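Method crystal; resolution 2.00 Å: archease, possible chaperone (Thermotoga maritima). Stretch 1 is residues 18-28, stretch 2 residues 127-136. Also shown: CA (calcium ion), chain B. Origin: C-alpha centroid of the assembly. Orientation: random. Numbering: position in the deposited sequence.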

# COMPACT_ATOMS: atom_id res chain seq x y z
N GLU A 18 19.99 7.99 -5.09
CA GLU A 18 18.59 7.67 -5.34
C GLU A 18 18.38 6.20 -4.95
O GLU A 18 19.24 5.35 -5.22
CB GLU A 18 18.25 7.85 -6.82
CG GLU A 18 18.33 9.27 -7.33
CD GLU A 18 17.94 9.36 -8.79
OE1 GLU A 18 18.50 8.57 -9.58
OE2 GLU A 18 17.09 10.20 -9.14
N HIS A 19 17.26 5.90 -4.31
CA HIS A 19 16.97 4.51 -3.91
C HIS A 19 15.53 4.21 -4.29
O HIS A 19 14.74 5.12 -4.39
CB HIS A 19 17.06 4.35 -2.40
CG HIS A 19 18.43 4.55 -1.83
ND1 HIS A 19 19.55 3.79 -1.91
CD2 HIS A 19 18.72 5.57 -0.95
CE1 HIS A 19 20.49 4.35 -1.08
NE2 HIS A 19 19.96 5.42 -0.51
N THR A 20 15.18 2.96 -4.54
CA THR A 20 13.77 2.66 -4.77
C THR A 20 13.32 2.07 -3.42
O THR A 20 12.13 1.97 -3.13
CB THR A 20 13.53 1.66 -5.92
OG1 THR A 20 14.49 0.60 -5.85
CG2 THR A 20 13.64 2.39 -7.28
N ALA A 21 14.30 1.69 -2.60
CA ALA A 21 13.99 1.18 -1.26
C ALA A 21 14.16 2.32 -0.27
O ALA A 21 15.23 2.52 0.31
CB ALA A 21 14.92 -0.00 -0.90
N ASP A 22 13.10 3.10 -0.08
CA ASP A 22 13.17 4.24 0.84
C ASP A 22 12.62 4.04 2.23
O ASP A 22 13.25 4.45 3.20
CB ASP A 22 12.52 5.46 0.22
CG ASP A 22 13.31 6.01 -0.95
OD1 ASP A 22 14.50 6.35 -0.76
OD2 ASP A 22 12.76 6.09 -2.05
N ILE A 23 11.42 3.46 2.35
CA ILE A 23 10.86 3.23 3.66
C ILE A 23 10.36 1.81 3.71
O ILE A 23 9.89 1.26 2.70
CB ILE A 23 9.71 4.21 4.02
CG1 ILE A 23 8.50 3.98 3.12
CG2 ILE A 23 10.18 5.67 3.87
CD1 ILE A 23 7.30 4.88 3.53
N ALA A 24 10.47 1.20 4.90
CA ALA A 24 10.09 -0.18 5.07
C ALA A 24 9.25 -0.45 6.31
O ALA A 24 9.45 0.18 7.34
CB ALA A 24 11.34 -1.05 5.13
N TYR A 25 8.32 -1.39 6.18
CA TYR A 25 7.50 -1.81 7.30
C TYR A 25 7.37 -3.31 7.26
O TYR A 25 7.50 -3.93 6.20
CB TYR A 25 6.06 -1.26 7.23
CG TYR A 25 5.93 0.23 7.18
CD1 TYR A 25 6.28 0.93 6.04
CD2 TYR A 25 5.43 0.95 8.28
CE1 TYR A 25 6.15 2.29 5.97
CE2 TYR A 25 5.30 2.33 8.21
CZ TYR A 25 5.66 2.99 7.05
OH TYR A 25 5.59 4.37 6.96
N GLU A 26 7.11 -3.88 8.42
CA GLU A 26 6.83 -5.29 8.51
C GLU A 26 5.33 -5.28 8.79
O GLU A 26 4.89 -4.65 9.75
CB GLU A 26 7.55 -5.94 9.68
CG GLU A 26 7.33 -7.45 9.77
CD GLU A 26 8.01 -8.22 8.63
OE1 GLU A 26 9.03 -7.71 8.10
OE2 GLU A 26 7.55 -9.33 8.29
N ILE A 27 4.54 -5.93 7.94
CA ILE A 27 3.11 -6.00 8.17
C ILE A 27 2.75 -7.44 8.52
O ILE A 27 3.37 -8.40 8.05
CB ILE A 27 2.28 -5.53 6.94
CG1 ILE A 27 2.69 -6.31 5.68
CG2 ILE A 27 2.45 -4.03 6.75
CD1 ILE A 27 1.84 -6.00 4.45
N SER A 28 1.76 -7.59 9.39
CA SER A 28 1.37 -8.92 9.83
C SER A 28 -0.12 -8.96 10.05
O SER A 28 -0.73 -7.94 10.36
CB SER A 28 2.09 -9.25 11.14
OG SER A 28 1.86 -8.22 12.08
N VAL A 127 -0.12 -16.50 11.86
CA VAL A 127 0.35 -15.25 11.28
C VAL A 127 0.96 -15.30 9.88
O VAL A 127 1.84 -16.11 9.59
CB VAL A 127 1.36 -14.56 12.23
CG1 VAL A 127 1.72 -13.17 11.70
CG2 VAL A 127 0.76 -14.46 13.64
N LEU A 128 0.48 -14.40 9.04
CA LEU A 128 0.99 -14.23 7.69
C LEU A 128 1.70 -12.89 7.77
O LEU A 128 1.13 -11.91 8.23
CB LEU A 128 -0.17 -14.17 6.69
CG LEU A 128 0.27 -14.22 5.23
CD1 LEU A 128 0.98 -15.56 4.97
CD2 LEU A 128 -0.96 -14.08 4.31
N LYS A 129 2.95 -12.82 7.33
CA LYS A 129 3.68 -11.57 7.39
C LYS A 129 4.67 -11.36 6.25
O LYS A 129 5.00 -12.29 5.52
CB LYS A 129 4.45 -11.47 8.72
CG LYS A 129 5.53 -12.52 8.89
CD LYS A 129 6.21 -12.43 10.26
CE LYS A 129 7.25 -13.55 10.43
NZ LYS A 129 7.65 -13.77 11.86
N THR A 130 5.10 -10.11 6.09
CA THR A 130 6.09 -9.75 5.08
C THR A 130 6.56 -8.34 5.30
O THR A 130 5.91 -7.54 5.97
CB THR A 130 5.53 -9.82 3.64
OG1 THR A 130 6.59 -9.54 2.71
CG2 THR A 130 4.43 -8.77 3.42
N LYS A 131 7.74 -8.04 4.75
CA LYS A 131 8.23 -6.69 4.79
C LYS A 131 7.59 -6.07 3.54
O LYS A 131 7.23 -6.78 2.60
CB LYS A 131 9.76 -6.65 4.66
CG LYS A 131 10.49 -6.26 5.96
CD LYS A 131 12.00 -6.33 5.79
CE LYS A 131 12.73 -5.78 7.00
NZ LYS A 131 12.17 -6.34 8.26
N VAL A 132 7.41 -4.75 3.55
CA VAL A 132 6.91 -4.03 2.39
C VAL A 132 7.83 -2.83 2.31
O VAL A 132 8.03 -2.09 3.30
CB VAL A 132 5.43 -3.56 2.52
CG1 VAL A 132 4.49 -4.75 2.27
CG2 VAL A 132 5.17 -2.93 3.89
N VAL A 133 8.39 -2.64 1.13
CA VAL A 133 9.33 -1.54 0.90
C VAL A 133 8.79 -0.61 -0.16
O VAL A 133 8.45 -1.04 -1.28
CB VAL A 133 10.71 -2.09 0.48
CG1 VAL A 133 11.66 -0.94 0.08
CG2 VAL A 133 11.30 -2.90 1.64
N PHE A 134 8.69 0.67 0.20
CA PHE A 134 8.18 1.68 -0.69
C PHE A 134 9.24 2.65 -1.18
O PHE A 134 10.26 2.90 -0.51
CB PHE A 134 7.07 2.49 -0.01
CG PHE A 134 5.91 1.67 0.45
CD1 PHE A 134 5.96 1.00 1.68
CD2 PHE A 134 4.77 1.56 -0.34
CE1 PHE A 134 4.88 0.25 2.12
CE2 PHE A 134 3.67 0.80 0.09
CZ PHE A 134 3.73 0.15 1.32
N ASP A 135 8.96 3.20 -2.35
CA ASP A 135 9.80 4.16 -3.02
C ASP A 135 9.16 5.54 -2.78
O ASP A 135 7.95 5.70 -2.91
CB ASP A 135 9.85 3.81 -4.51
CG ASP A 135 10.68 4.78 -5.32
OD1 ASP A 135 11.62 5.34 -4.75
OD2 ASP A 135 10.40 4.98 -6.51
N THR A 136 9.96 6.53 -2.37
CA THR A 136 9.45 7.88 -2.15
C THR A 136 10.27 8.87 -2.98
O THR A 136 9.95 10.07 -2.97
CB THR A 136 9.52 8.32 -0.66
OG1 THR A 136 10.88 8.31 -0.21
CG2 THR A 136 8.70 7.37 0.23
OXT THR A 136 11.21 8.42 -3.66
CA CA B . 13.23 7.06 -4.27
O HOH W 1 15.32 7.87 -2.68
O HOH W 2 13.68 9.89 -4.51
O HOH W 3 14.96 7.31 -6.45

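Residues 23-28 and 127-135 form neighbouring antiparallel strands, their directions 157° apart. Ile 23, Tyr 25 and Ile 27 are the hydrogen-bonded positions, facing Phe 134, Val 132 and Thr 130. Each pair makes two backbone bonds. For the middle one, Tyr 25 N to Val 132 O is 3.0 Å and Val 132 N to Tyr 25 O is 2.8 Å. Between these rungs the paired CA atoms lie closer, and CA-H groups point at carbonyls: Ala 24 CA lies 3.3 Å from Val 132 O.

The side chains of these hydrogen-bonded pairs share one face, and most of the apolar packing is here. Ile 23 CG1 rests on Phe 134 CB at 3.7 Å. The Phe 134 ring reaches along the strand to Tyr 25, with Phe 134 CE1 4.2 Å from Tyr 25 CD1. Val 132 fits between two neighbours: its CG2 meets Tyr 25 CB at 3.8 Å, and its CG1 meets Ile 27 CD1 at 3.7 Å.

The other face carries Ala 24, Glu 26 and Ser 28 against Val 133, Lys 131 and Lys 129. The methyls of Val 133 pack on two alanines, Ala 21 in the loop and Ala 24 in the strand. Val 133 CG1 sits 3.5 Å from Ala 21 CB, and Val 133 CG2 sits 4.0 Å from Ala 24 CB. Glu 26 folds back over Lys 131. Glu 26 OE1 and Lys 131 NZ form a salt bridge at 3.4 Å; as a hydrogen bond it is weak.

Before strand 23-28, the loop and the C-terminal end of the other stretch share a calcium ion, and three waters complete its shell. His 19 O and Asp 22 OD2 bind the calcium ion from one stretch, each at 2.5 Å. Asp 135 OD1 at 2.4 Å and the terminal Thr 136 OXT at 2.5 Å bind the calcium ion from the other. The cation lets these oxygens crowd together; Asp 22 OD2 is 3.0 Å from Asp 135 OD1. Asp 22 OD2 also accepts a nearly straight hydrogen bond from Thr 136 N, at 2.9 Å.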